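Local coordinates for protein CytC3 (Streptomyces, PDB 3GJA) that probably halogenates an unactivated carbon of an amino-acid substrate in natural-product biosynthesis, acting as a nonheme iron halogenase built on a cupin-type beta barrel, at residues A[102-107]-A[255-260]; A[156-161]-A[241-246]; A[133-138]-A[262-267]. All coordinates share one frame; numbering follows the deposited sequence.

Interaction 1 (A[102-107]-A[255-260]); sequences RSEFFP and GFAARY. With ACT (acetate ion), chain C.
Phe106 O is gripped by two hydrogen bonds: Gly255 N donates at 3.1 Å from above the carbonyl plane, and Arg253 NH1 is the second donor. The first bond joins neighbouring antiparallel strands of the cupin-type barrel's main sheet. Glu104 with Ala257 and Arg102 with Arg259 continue the pairing, whose straightest bond runs from Arg259 N to Arg102 O (2.7 Å, 173°); along each extended strand side chains alternate between two faces.

On the face bearing Arg102, Glu104 and Arg259, the carboxylate swings across to the opposite strand. Glu104 CG takes the crowded position between backbone N and carbonyl carbon (chi1 60°), and its OE2 forms a salt bridge with Arg259 NH1 at 3.0 Å. The oxygen lies in the guanidinium plane, NH1 above the carboxylate plane. Arg102 runs alongside Arg259, yet its NH1 turns to an acetate O at 2.8 Å, and Gln131 and Tyr268 hold its NH2. The acetate, probably from the crystallisation liquor, is also held by Lys62, Gln131 and His125 N, consistent with a spot able to take a carboxylate.

The other face carries Phe105 and Phe256 beside Ser103, whose OG bonds His71, and Ala258; both rings touch Leu77 of helix 75-82. Phe256 CD1 sits over one face of the Phe105 ring, off-centre, with the planes inclined at 49°. On the charged face, Phe106 CE2 meets Ala257 CB edge-on at 3.5 Å.

Interaction 2 (A[156-161]-A[241-246]); sequences STEQNG and ASLPHT
An ST motif running into a type I beta turn shapes residues 156-161, and this turn docks against the chain leaving strand 240-242. Thr157 OG1, placed by a chi1 of 65°, accepts from Asn160 N at 2.9 Å, and Gly161 N closes the turn on Glu158 O.

One direct hydrogen bond crosses the contact: Thr246 N donates to Gln159 O at 2.9 Å, approaching in the carbonyl plane. Beside it a water is held by three bonds. It donates to Glu158 O and to Pro244 O, each 2.7 Å from the water, and accepts from the hydroxyl of Thr246, whose OG1 is directed there from between its backbone N and carbonyl carbon. The water thus ties the carbonyl that already receives the turn's closing bond to the facing segment.

Side chains pack on both flanks. Leu243 lies alongside Glu158, pointing the same way, and its CD1 branch packs 3.7 Å from Glu158 CB, against the aliphatic part of the acid. On the other flank Asn160 CA stands over the face of the His245 imidazole in a CH-pi contact, 4.2 Å from CA to the ring centroid. The ring's rotation is fixed through both nitrogens, NE2 bonding to Asp251 O and ND1 to the backbone N of Gly247. Gly161 has a left-handed backbone (phi 89°), and its CA comes within 3.1 Å of Leu243 O; a beta carbon would collide with that oxygen.

Just beyond the turn the chain enters strand 163-165, which pairs antiparallel with 240-242, while Lys108 at the end of strand 98-108 and Arg253 at the start of strand 253-262 both bond Gly161 O.

Interaction 3 (A[133-138]-A[262-267]); sequences IWPSDE and PTQVQV
Val265 CG2 presses on one face of the Trp134 indole, centred over the five-membered ring in a CH-pi contact, 3.5 Å from CG2 to that ring's centroid. The other branch of the same valine, CG1, rests 3.4 Å from Ile133 O. Farther along the indole the six-membered ring meets Pro262, whose CD comes within 3.5 Å of Trp134 CH2, the two side chains crossing at about a right angle. Pro135 CG touches the Gln264 amide, 3.6 Å from NE2, by van der Waals contact alone; Gln264 has an almost eclipsed chi1 of 7°.

Behind this first shell, a type I turn from Pro262 to Val265, closed by Val265 N donating to Pro262 O, brings the proline and the valine to the same side chain. A short antiparallel pairing sets the register: Gln266 N donates to Ile133 O at 2.9 Å and Ile133 N to Gln266 O at 3.1 Å. The indole is fixed from outside as well, with NE1 bonded to Gly145 O and the ring meeting Phe143 edge-to-face. An alanine in place of Trp134 would remove the platform under Val265 and Pro262 and the bond to Gly145, and would probably leave the turn less firmly seated.

Chemically, the contact divides its work between two backbone bonds that set the alignment and a largely aliphatic-on-aromatic interface without charged groups, so its side-chain part should depend on shape and dispersion and be little affected by ionisation.

In the fold
Interaction 1 lies near the centre of the chain, joining strands 98-108 and 253-262 of the six-stranded antiparallel sheet, while the other two contacts lie on opposite sides of that centre. The centre of interaction 2 is about 18 Å from that of interaction 1, that of interaction 3 about 22 Å, and the centres of interactions 2 and 3 are about 35 Å apart. Along the chain the order is 102-107, 133-138, 156-161, 241-246, 255-260, 262-267: interaction 2 nests inside both others, whereas 1 and 3 cross. Strand 253-262 runs on into the pair 132-133/266-267, while interaction 2 lies beside the pair 163-165/240-242; both join connections between core strands at the periphery.

Interaction 1 (A[102-107]-A[255-260])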
ATOM      1  N   ARG A 102      -3.114   5.830  -0.230  1.00 34.61           N
ATOM      2  CA  ARG A 102      -1.766   5.931  -0.770  1.00 33.76           C
ATOM      3  C   ARG A 102      -1.258   4.675  -1.477  1.00 32.87           C
ATOM      4  O   ARG A 102      -1.719   3.559  -1.218  1.00 31.16           O
ATOM      5  CB  ARG A 102      -0.782   6.296   0.337  1.00 34.01           C
ATOM      6  CG  ARG A 102       0.680   6.209  -0.100  1.00 39.99           C
ATOM      7  CD  ARG A 102       1.630   6.571   1.019  1.00 40.48           C
ATOM      8  NE  ARG A 102       1.579   7.989   1.347  1.00 40.99           N
ATOM      9  CZ  ARG A 102       2.335   8.554   2.282  1.00 42.28           C
ATOM     10  NH1 ARG A 102       3.187   7.809   2.969  1.00 42.72           N
ATOM     11  NH2 ARG A 102       2.247   9.854   2.526  1.00 40.27           N
ATOM     12  N   SER A 103      -0.315   4.897  -2.388  1.00 32.13           N
ATOM     13  CA  SER A 103       0.349   3.841  -3.127  1.00 32.61           C
ATOM     14  C   SER A 103       1.768   4.355  -3.380  1.00 34.46           C
ATOM     15  O   SER A 103       2.003   5.570  -3.441  1.00 30.32           O
ATOM     16  CB  SER A 103      -0.367   3.540  -4.446  1.00 31.24           C
ATOM     17  OG  SER A 103      -0.013   4.459  -5.453  1.00 33.65           O
ATOM     18  N   GLU A 104       2.715   3.429  -3.500  1.00 35.03           N
ATOM     19  CA  GLU A 104       4.109   3.789  -3.726  1.00 35.57           C
ATOM     20  C   GLU A 104       4.864   2.572  -4.227  1.00 35.42           C
ATOM     21  O   GLU A 104       4.380   1.446  -4.115  1.00 34.35           O
ATOM     22  CB  GLU A 104       4.739   4.264  -2.426  1.00 36.62           C
ATOM     23  CG  GLU A 104       4.705   3.208  -1.337  1.00 41.67           C
ATOM     24  CD  GLU A 104       4.968   3.788   0.040  1.00 44.51           C
ATOM     25  OE1 GLU A 104       6.137   4.125   0.338  1.00 42.19           O
ATOM     26  OE2 GLU A 104       3.994   3.916   0.814  1.00 43.28           O
ATOM     27  N   PHE A 105       6.052   2.803  -4.774  1.00 35.16           N
ATOM     28  CA  PHE A 105       6.864   1.716  -5.286  1.00 33.58           C
ATOM     29  C   PHE A 105       8.016   1.388  -4.353  1.00 34.05           C
ATOM     30  O   PHE A 105       8.533   2.251  -3.646  1.00 31.30           O
ATOM     31  CB  PHE A 105       7.402   2.054  -6.679  1.00 32.68           C
ATOM     32  CG  PHE A 105       6.336   2.092  -7.741  1.00 34.35           C
ATOM     33  CD1 PHE A 105       5.464   3.176  -7.834  1.00 31.18           C
ATOM     34  CD2 PHE A 105       6.187   1.029  -8.633  1.00 31.82           C
ATOM     35  CE1 PHE A 105       4.452   3.205  -8.802  1.00 32.95           C
ATOM     36  CE2 PHE A 105       5.180   1.043  -9.607  1.00 33.77           C
ATOM     37  CZ  PHE A 105       4.308   2.139  -9.690  1.00 32.70           C
ATOM     38  N   PHE A 106       8.399   0.119  -4.353  1.00 33.54           N
ATOM     39  CA  PHE A 106       9.494  -0.348  -3.527  1.00 35.05           C
ATOM     40  C   PHE A 106      10.481  -1.118  -4.385  1.00 34.60           C
ATOM     41  O   PHE A 106      10.376  -2.331  -4.548  1.00 32.50           O
ATOM     42  CB  PHE A 106       8.960  -1.234  -2.412  1.00 34.44           C
ATOM     43  CG  PHE A 106       8.269  -0.476  -1.321  1.00 35.91           C
ATOM     44  CD1 PHE A 106       9.000   0.290  -0.425  1.00 37.24           C
ATOM     45  CD2 PHE A 106       6.890  -0.545  -1.176  1.00 37.13           C
ATOM     46  CE1 PHE A 106       8.369   0.979   0.610  1.00 38.78           C
ATOM     47  CE2 PHE A 106       6.247   0.138  -0.149  1.00 39.04           C
ATOM     48  CZ  PHE A 106       6.988   0.899   0.747  1.00 40.56           C
ATOM     49  N   PRO A 107      11.440  -0.405  -4.982  1.00 35.22           N
ATOM     50  CA  PRO A 107      12.433  -1.073  -5.823  1.00 35.95           C
ATOM     51  C   PRO A 107      13.560  -1.617  -4.958  1.00 36.54           C
ATOM     52  O   PRO A 107      13.757  -1.170  -3.831  1.00 38.00           O
ATOM     53  CB  PRO A 107      12.926   0.047  -6.746  1.00 36.28           C
ATOM     54  CG  PRO A 107      11.816   1.091  -6.683  1.00 37.18           C
ATOM     55  CD  PRO A 107      11.433   1.044  -5.234  1.00 35.07           C
ATOM     56  N   GLY A 255       8.216  -3.781  -6.180  1.00 36.04           N
ATOM     57  CA  GLY A 255       6.982  -4.022  -5.464  1.00 35.10           C
ATOM     58  C   GLY A 255       6.116  -2.776  -5.536  1.00 35.59           C
ATOM     59  O   GLY A 255       6.623  -1.654  -5.491  1.00 35.81           O
ATOM     60  N   PHE A 256       4.811  -2.964  -5.677  1.00 35.68           N
ATOM     61  CA  PHE A 256       3.891  -1.839  -5.731  1.00 33.74           C
ATOM     62  C   PHE A 256       2.959  -1.989  -4.538  1.00 33.63           C
ATOM     63  O   PHE A 256       2.220  -2.964  -4.445  1.00 31.80           O
ATOM     64  CB  PHE A 256       3.082  -1.849  -7.034  1.00 35.75           C
ATOM     65  CG  PHE A 256       2.018  -0.782  -7.086  1.00 33.78           C
ATOM     66  CD1 PHE A 256       2.369   0.567  -7.048  1.00 32.19           C
ATOM     67  CD2 PHE A 256       0.671  -1.126  -7.105  1.00 31.68           C
ATOM     68  CE1 PHE A 256       1.387   1.566  -7.023  1.00 31.05           C
ATOM     69  CE2 PHE A 256      -0.323  -0.141  -7.080  1.00 32.66           C
ATOM     70  CZ  PHE A 256       0.040   1.213  -7.037  1.00 31.82           C
ATOM     71  N   ALA A 257       3.003  -1.030  -3.619  1.00 32.01           N
ATOM     72  CA  ALA A 257       2.168  -1.104  -2.430  1.00 32.05           C
ATOM     73  C   ALA A 257       1.021  -0.110  -2.444  1.00 32.08           C
ATOM     74  O   ALA A 257       1.201   1.064  -2.777  1.00 33.23           O
ATOM     75  CB  ALA A 257       3.026  -0.893  -1.168  1.00 31.28           C
ATOM     76  N   ALA A 258      -0.159  -0.603  -2.081  1.00 32.80           N
ATOM     77  CA  ALA A 258      -1.368   0.210  -2.000  1.00 33.01           C
ATOM     78  C   ALA A 258      -1.806   0.095  -0.546  1.00 34.36           C
ATOM     79  O   ALA A 258      -1.898  -1.013  -0.008  1.00 34.68           O
ATOM     80  CB  ALA A 258      -2.437  -0.342  -2.923  1.00 32.58           C
ATOM     81  N   ARG A 259      -2.073   1.230   0.093  1.00 33.78           N
ATOM     82  CA  ARG A 259      -2.445   1.220   1.504  1.00 35.53           C
ATOM     83  C   ARG A 259      -3.907   1.615   1.734  1.00 34.89           C
ATOM     84  O   ARG A 259      -4.400   2.609   1.191  1.00 33.75           O
ATOM     85  CB  ARG A 259      -1.464   2.126   2.261  1.00 37.48           C
ATOM     86  CG  ARG A 259      -0.101   2.142   1.563  1.00 40.58           C
ATOM     87  CD  ARG A 259       1.061   2.663   2.405  1.00 44.01           C
ATOM     88  NE  ARG A 259       1.442   1.700   3.426  1.00 47.98           N
ATOM     89  CZ  ARG A 259       2.691   1.334   3.696  1.00 45.29           C
ATOM     90  NH1 ARG A 259       3.707   1.846   3.016  1.00 45.24           N
ATOM     91  NH2 ARG A 259       2.919   0.458   4.662  1.00 42.75           N
ATOM     92  N   TYR A 260      -4.596   0.811   2.538  1.00 34.38           N
ATOM     93  CA  TYR A 260      -6.010   1.026   2.804  1.00 35.14           C
ATOM     94  C   TYR A 260      -6.373   1.313   4.248  1.00 36.35           C
ATOM     95  O   TYR A 260      -5.690   0.896   5.183  1.00 35.95           O
ATOM     96  CB  TYR A 260      -6.819  -0.181   2.329  1.00 34.30           C
ATOM     97  CG  TYR A 260      -6.597  -0.519   0.877  1.00 35.62           C
ATOM     98  CD1 TYR A 260      -5.408  -1.118   0.453  1.00 33.57           C
ATOM     99  CD2 TYR A 260      -7.564  -0.214  -0.083  1.00 34.44           C
ATOM    100  CE1 TYR A 260      -5.185  -1.404  -0.892  1.00 35.50           C
ATOM    101  CE2 TYR A 260      -7.351  -0.494  -1.430  1.00 35.84           C
ATOM    102  CZ  TYR A 260      -6.158  -1.087  -1.831  1.00 35.76           C
ATOM    103  OH  TYR A 260      -5.936  -1.333  -3.164  1.00 34.80           O
TER
HETATM  104  C   ACT C 320       6.040   9.664   4.713  1.00 54.37           C
HETATM  105  O   ACT C 320       5.283   8.555   4.592  1.00 53.95           O
HETATM  106  OXT ACT C 320       6.976   9.678   5.486  1.00 54.20           O
HETATM  107  CH3 ACT C 320       5.725  10.887   3.891  1.00 52.49           C

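Interaction 2 (A[156-161]-A[241-246])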
ATOM      1  N   SER A 156       9.789 -11.515  -6.491  1.00 34.56           N
ATOM      2  CA  SER A 156      10.441 -11.121  -5.251  1.00 36.22           C
ATOM      3  C   SER A 156      10.976 -12.413  -4.660  1.00 36.08           C
ATOM      4  O   SER A 156      10.213 -13.259  -4.188  1.00 34.11           O
ATOM      5  CB  SER A 156       9.453 -10.473  -4.281  1.00 35.60           C
ATOM      6  OG  SER A 156      10.122 -10.065  -3.102  1.00 33.83           O
ATOM      7  N   THR A 157      12.293 -12.560  -4.709  1.00 36.80           N
ATOM      8  CA  THR A 157      12.959 -13.760  -4.224  1.00 37.19           C
ATOM      9  C   THR A 157      13.899 -13.464  -3.071  1.00 39.59           C
ATOM     10  O   THR A 157      14.095 -12.304  -2.686  1.00 38.59           O
ATOM     11  CB  THR A 157      13.804 -14.381  -5.332  1.00 37.06           C
ATOM     12  OG1 THR A 157      14.856 -13.468  -5.679  1.00 35.80           O
ATOM     13  CG2 THR A 157      12.949 -14.661  -6.570  1.00 37.56           C
ATOM     14  N   GLU A 158      14.489 -14.523  -2.525  1.00 39.40           N
ATOM     15  CA  GLU A 158      15.437 -14.358  -1.439  1.00 41.58           C
ATOM     16  C   GLU A 158      16.679 -13.698  -2.009  1.00 40.16           C
ATOM     17  O   GLU A 158      17.271 -12.824  -1.379  1.00 41.97           O
ATOM     18  CB  GLU A 158      15.794 -15.704  -0.817  1.00 42.41           C
ATOM     19  CG  GLU A 158      14.668 -16.302   0.001  1.00 46.62           C
ATOM     20  CD  GLU A 158      15.105 -17.529   0.768  1.00 50.94           C
ATOM     21  OE1 GLU A 158      15.990 -17.395   1.644  1.00 51.42           O
ATOM     22  OE2 GLU A 158      14.570 -18.626   0.493  1.00 51.85           O
ATOM     23  N   GLN A 159      17.058 -14.105  -3.214  1.00 38.89           N
ATOM     24  CA  GLN A 159      18.232 -13.534  -3.864  1.00 38.77           C
ATOM     25  C   GLN A 159      18.018 -12.051  -4.158  1.00 36.03           C
ATOM     26  O   GLN A 159      18.966 -11.274  -4.131  1.00 34.37           O
ATOM     27  CB  GLN A 159      18.542 -14.282  -5.163  1.00 39.82           C
ATOM     28  CG  GLN A 159      19.817 -13.798  -5.827  1.00 43.13           C
ATOM     29  CD  GLN A 159      20.314 -14.731  -6.915  1.00 46.01           C
ATOM     30  OE1 GLN A 159      19.761 -14.782  -8.015  1.00 45.30           O
ATOM     31  NE2 GLN A 159      21.365 -15.484  -6.606  1.00 46.11           N
ATOM     32  N   ASN A 160      16.762 -11.692  -4.432  1.00 35.44           N
ATOM     33  CA  ASN A 160      16.309 -10.318  -4.738  1.00 34.95           C
ATOM     34  C   ASN A 160      16.163  -9.392  -3.538  1.00 32.11           C
ATOM     35  O   ASN A 160      15.934  -8.194  -3.709  1.00 30.19           O
ATOM     36  CB  ASN A 160      14.924 -10.349  -5.412  1.00 38.27           C
ATOM     37  CG  ASN A 160      15.000 -10.050  -6.859  1.00 39.99           C
ATOM     38  OD1 ASN A 160      16.046  -9.615  -7.344  1.00 45.77           O
ATOM     39  ND2 ASN A 160      13.910 -10.265  -7.576  1.00 37.69           N
ATOM     40  N   GLY A 161      16.222  -9.959  -2.339  1.00 30.78           N
ATOM     41  CA  GLY A 161      16.052  -9.169  -1.134  1.00 32.29           C
ATOM     42  C   GLY A 161      14.589  -9.078  -0.719  1.00 32.97           C
ATOM     43  O   GLY A 161      14.114  -8.007  -0.318  1.00 33.11           O
ATOM     44  N   ALA A 241      11.228  -7.794   8.408  1.00 34.21           N
ATOM     45  CA  ALA A 241      12.608  -7.531   8.037  1.00 34.21           C
ATOM     46  C   ALA A 241      12.718  -7.747   6.533  1.00 34.62           C
ATOM     47  O   ALA A 241      11.722  -8.004   5.868  1.00 37.00           O
ATOM     48  CB  ALA A 241      13.539  -8.489   8.777  1.00 32.55           C
ATOM     49  N   SER A 242      13.923  -7.641   5.994  1.00 34.11           N
ATOM     50  CA  SER A 242      14.122  -7.858   4.568  1.00 34.65           C
ATOM     51  C   SER A 242      15.555  -8.311   4.332  1.00 34.50           C
ATOM     52  O   SER A 242      16.475  -7.896   5.032  1.00 34.20           O
ATOM     53  CB  SER A 242      13.837  -6.578   3.775  1.00 33.23           C
ATOM     54  OG  SER A 242      14.745  -5.544   4.121  1.00 36.02           O
ATOM     55  N   LEU A 243      15.730  -9.174   3.343  1.00 36.95           N
ATOM     56  CA  LEU A 243      17.038  -9.710   3.005  1.00 36.39           C
ATOM     57  C   LEU A 243      17.800  -8.747   2.105  1.00 37.25           C
ATOM     58  O   LEU A 243      17.208  -7.867   1.479  1.00 35.46           O
ATOM     59  CB  LEU A 243      16.871 -11.048   2.276  1.00 35.99           C
ATOM     60  CG  LEU A 243      16.405 -12.271   3.076  1.00 38.99           C
ATOM     61  CD1 LEU A 243      16.029 -13.381   2.112  1.00 37.24           C
ATOM     62  CD2 LEU A 243      17.517 -12.752   4.019  1.00 35.34           C
ATOM     63  N   PRO A 244      19.134  -8.882   2.054  1.00 35.93           N
ATOM     64  CA  PRO A 244      19.925  -8.002   1.192  1.00 35.59           C
ATOM     65  C   PRO A 244      19.751  -8.530  -0.225  1.00 35.42           C
ATOM     66  O   PRO A 244      19.304  -9.660  -0.413  1.00 34.62           O
ATOM     67  CB  PRO A 244      21.346  -8.203   1.703  1.00 36.39           C
ATOM     68  CG  PRO A 244      21.337  -9.636   2.134  1.00 37.12           C
ATOM     69  CD  PRO A 244      20.013  -9.733   2.877  1.00 36.82           C
ATOM     70  N   HIS A 245      20.086  -7.720  -1.218  1.00 35.22           N
ATOM     71  CA  HIS A 245      19.961  -8.149  -2.601  1.00 34.74           C
ATOM     72  C   HIS A 245      21.317  -8.682  -3.034  1.00 35.05           C
ATOM     73  O   HIS A 245      22.254  -7.913  -3.230  1.00 34.17           O
ATOM     74  CB  HIS A 245      19.556  -6.970  -3.485  1.00 35.57           C
ATOM     75  CG  HIS A 245      19.320  -7.339  -4.916  1.00 34.96           C
ATOM     76  ND1 HIS A 245      20.173  -8.161  -5.624  1.00 32.67           N
ATOM     77  CD2 HIS A 245      18.356  -6.957  -5.788  1.00 32.28           C
ATOM     78  CE1 HIS A 245      19.745  -8.267  -6.870  1.00 32.12           C
ATOM     79  NE2 HIS A 245      18.646  -7.545  -6.995  1.00 30.83           N
ATOM     80  N   THR A 246      21.407  -9.998  -3.191  1.00 35.36           N
ATOM     81  CA  THR A 246      22.658 -10.644  -3.578  1.00 36.99           C
ATOM     82  C   THR A 246      22.614 -11.285  -4.961  1.00 37.84           C
ATOM     83  O   THR A 246      23.369 -12.223  -5.224  1.00 39.87           O
ATOM     84  CB  THR A 246      23.034 -11.747  -2.561  1.00 35.95           C
ATOM     85  OG1 THR A 246      21.976 -12.709  -2.502  1.00 36.98           O
ATOM     86  CG2 THR A 246      23.225 -11.155  -1.165  1.00 35.00           C
TER
HETATM   87  O   HOH W   1      19.845 -12.269  -0.709  1.00 36.71           O

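Interaction 3 (A[133-138]-A[262-267])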
ATOM      1  N   ILE A 133      -5.056   8.630  11.275  1.00 48.75           N
ATOM      2  CA  ILE A 133      -5.637   8.693  12.618  1.00 48.47           C
ATOM      3  C   ILE A 133      -6.982   7.973  12.697  1.00 48.50           C
ATOM      4  O   ILE A 133      -7.942   8.365  12.034  1.00 47.76           O
ATOM      5  CB  ILE A 133      -5.866  10.151  13.082  1.00 49.75           C
ATOM      6  CG1 ILE A 133      -4.528  10.876  13.256  1.00 49.40           C
ATOM      7  CG2 ILE A 133      -6.626  10.159  14.404  1.00 48.90           C
ATOM      8  CD1 ILE A 133      -3.694  10.356  14.403  1.00 50.63           C
ATOM      9  N   TRP A 134      -7.040   6.916  13.499  1.00 47.48           N
ATOM     10  CA  TRP A 134      -8.277   6.168  13.689  1.00 49.31           C
ATOM     11  C   TRP A 134      -9.019   6.785  14.874  1.00 52.07           C
ATOM     12  O   TRP A 134      -8.403   7.389  15.753  1.00 52.16           O
ATOM     13  CB  TRP A 134      -7.994   4.704  14.024  1.00 45.55           C
ATOM     14  CG  TRP A 134      -7.514   3.867  12.894  1.00 44.36           C
ATOM     15  CD1 TRP A 134      -6.357   4.022  12.188  1.00 43.23           C
ATOM     16  CD2 TRP A 134      -8.150   2.691  12.375  1.00 42.39           C
ATOM     17  NE1 TRP A 134      -6.228   3.012  11.263  1.00 43.04           N
ATOM     18  CE2 TRP A 134      -7.314   2.180  11.354  1.00 42.87           C
ATOM     19  CE3 TRP A 134      -9.345   2.017  12.672  1.00 40.64           C
ATOM     20  CZ2 TRP A 134      -7.632   1.022  10.626  1.00 40.48           C
ATOM     21  CZ3 TRP A 134      -9.663   0.864  11.948  1.00 41.20           C
ATOM     22  CH2 TRP A 134      -8.805   0.381  10.937  1.00 39.95           C
ATOM     23  N   PRO A 135     -10.353   6.637  14.914  1.00 54.38           N
ATOM     24  CA  PRO A 135     -11.117   7.202  16.032  1.00 55.35           C
ATOM     25  C   PRO A 135     -10.797   6.436  17.311  1.00 58.14           C
ATOM     26  O   PRO A 135     -10.482   5.245  17.267  1.00 55.97           O
ATOM     27  CB  PRO A 135     -12.563   7.021  15.585  1.00 54.58           C
ATOM     28  CG  PRO A 135     -12.503   5.769  14.755  1.00 55.01           C
ATOM     29  CD  PRO A 135     -11.246   5.982  13.941  1.00 53.74           C
ATOM     30  N   SER A 136     -10.876   7.119  18.447  1.00 61.69           N
ATOM     31  CA  SER A 136     -10.578   6.481  19.726  1.00 66.05           C
ATOM     32  C   SER A 136     -11.394   7.062  20.875  1.00 68.80           C
ATOM     33  O   SER A 136     -11.910   8.177  20.785  1.00 68.74           O
ATOM     34  CB  SER A 136      -9.084   6.621  20.043  1.00 65.25           C
ATOM     35  OG  SER A 136      -8.701   7.987  20.070  1.00 63.84           O
ATOM     36  N   ASP A 137     -11.504   6.295  21.955  1.00 72.94           N
ATOM     37  CA  ASP A 137     -12.242   6.733  23.133  1.00 77.07           C
ATOM     38  C   ASP A 137     -11.474   7.833  23.844  1.00 79.33           C
ATOM     39  O   ASP A 137     -10.344   8.160  23.469  1.00 79.90           O
ATOM     40  CB  ASP A 137     -12.471   5.562  24.092  1.00 77.39           C
ATOM     41  CG  ASP A 137     -13.533   4.604  23.594  1.00 78.79           C
ATOM     42  OD1 ASP A 137     -14.675   5.057  23.370  1.00 78.83           O
ATOM     43  OD2 ASP A 137     -13.229   3.403  23.427  1.00 79.25           O
ATOM     44  N   GLU A 138     -12.091   8.405  24.871  1.00 81.57           N
ATOM     45  CA  GLU A 138     -11.458   9.476  25.625  1.00 83.33           C
ATOM     46  C   GLU A 138     -10.229   8.944  26.350  1.00 83.31           C
ATOM     47  O   GLU A 138     -10.258   7.852  26.925  1.00 83.75           O
ATOM     48  CB  GLU A 138     -12.441  10.075  26.633  1.00 84.93           C
ATOM     49  CG  GLU A 138     -12.008  11.428  27.169  1.00 87.73           C
ATOM     50  CD  GLU A 138     -11.799  12.447  26.060  1.00 89.91           C
ATOM     51  OE1 GLU A 138     -10.917  12.228  25.200  1.00 90.73           O
ATOM     52  OE2 GLU A 138     -12.522  13.468  26.045  1.00 91.24           O
ATOM     53  N   PRO A 262     -10.288   2.178   6.587  1.00 38.55           N
ATOM     54  CA  PRO A 262     -11.744   2.345   6.506  1.00 38.83           C
ATOM     55  C   PRO A 262     -12.120   3.823   6.534  1.00 37.55           C
ATOM     56  O   PRO A 262     -11.346   4.646   7.016  1.00 37.88           O
ATOM     57  CB  PRO A 262     -12.254   1.571   7.725  1.00 38.85           C
ATOM     58  CG  PRO A 262     -11.135   1.691   8.693  1.00 39.22           C
ATOM     59  CD  PRO A 262      -9.918   1.460   7.818  1.00 38.80           C
ATOM     60  N   THR A 263     -13.300   4.150   6.006  1.00 37.21           N
ATOM     61  CA  THR A 263     -13.792   5.533   5.927  1.00 37.01           C
ATOM     62  C   THR A 263     -13.767   6.359   7.224  1.00 37.54           C
ATOM     63  O   THR A 263     -13.600   7.577   7.195  1.00 36.30           O
ATOM     64  CB  THR A 263     -15.242   5.567   5.379  1.00 37.55           C
ATOM     65  OG1 THR A 263     -16.052   4.628   6.104  1.00 36.02           O
ATOM     66  CG2 THR A 263     -15.267   5.220   3.896  1.00 38.32           C
ATOM     67  N   GLN A 264     -13.955   5.694   8.352  1.00 37.41           N
ATOM     68  CA  GLN A 264     -13.961   6.357   9.649  1.00 41.49           C
ATOM     69  C   GLN A 264     -12.597   6.944   9.987  1.00 42.46           C
ATOM     70  O   GLN A 264     -12.471   7.782  10.885  1.00 41.35           O
ATOM     71  CB  GLN A 264     -14.356   5.345  10.712  1.00 43.93           C
ATOM     72  CG  GLN A 264     -14.447   3.933  10.142  1.00 47.00           C
ATOM     73  CD  GLN A 264     -13.661   2.947  10.952  1.00 47.99           C
ATOM     74  OE1 GLN A 264     -13.618   1.764  10.637  1.00 49.97           O
ATOM     75  NE2 GLN A 264     -13.026   3.429  12.012  1.00 51.75           N
ATOM     76  N   VAL A 265     -11.572   6.507   9.262  1.00 42.16           N
ATOM     77  CA  VAL A 265     -10.223   6.992   9.511  1.00 41.35           C
ATOM     78  C   VAL A 265      -9.929   8.317   8.823  1.00 42.79           C
ATOM     79  O   VAL A 265     -10.366   8.561   7.695  1.00 43.74           O
ATOM     80  CB  VAL A 265      -9.179   5.951   9.062  1.00 41.28           C
ATOM     81  CG1 VAL A 265      -7.763   6.512   9.233  1.00 39.69           C
ATOM     82  CG2 VAL A 265      -9.354   4.679   9.866  1.00 39.26           C
ATOM     83  N   GLN A 266      -9.184   9.174   9.508  1.00 43.04           N
ATOM     84  CA  GLN A 266      -8.817  10.459   8.940  1.00 45.52           C
ATOM     85  C   GLN A 266      -7.444  10.389   8.276  1.00 44.30           C
ATOM     86  O   GLN A 266      -6.461   9.939   8.873  1.00 44.33           O
ATOM     87  CB  GLN A 266      -8.814  11.536  10.018  1.00 48.42           C
ATOM     88  CG  GLN A 266     -10.156  11.736  10.682  1.00 52.57           C
ATOM     89  CD  GLN A 266     -10.197  13.004  11.498  1.00 55.41           C
ATOM     90  OE1 GLN A 266     -10.204  14.108  10.950  1.00 57.79           O
ATOM     91  NE2 GLN A 266     -10.209  12.858  12.817  1.00 56.65           N
ATOM     92  N   VAL A 267      -7.392  10.843   7.033  1.00 41.97           N
ATOM     93  CA  VAL A 267      -6.169  10.838   6.258  1.00 40.54           C
ATOM     94  C   VAL A 267      -5.609  12.243   6.226  1.00 41.41           C
ATOM     95  O   VAL A 267      -6.325  13.201   5.943  1.00 41.13           O
ATOM     96  CB  VAL A 267      -6.446  10.345   4.829  1.00 40.06           C
ATOM     97  CG1 VAL A 267      -5.187  10.445   3.969  1.00 39.70           C
ATOM     98  CG2 VAL A 267      -6.945   8.911   4.891  1.00 39.26           C
TER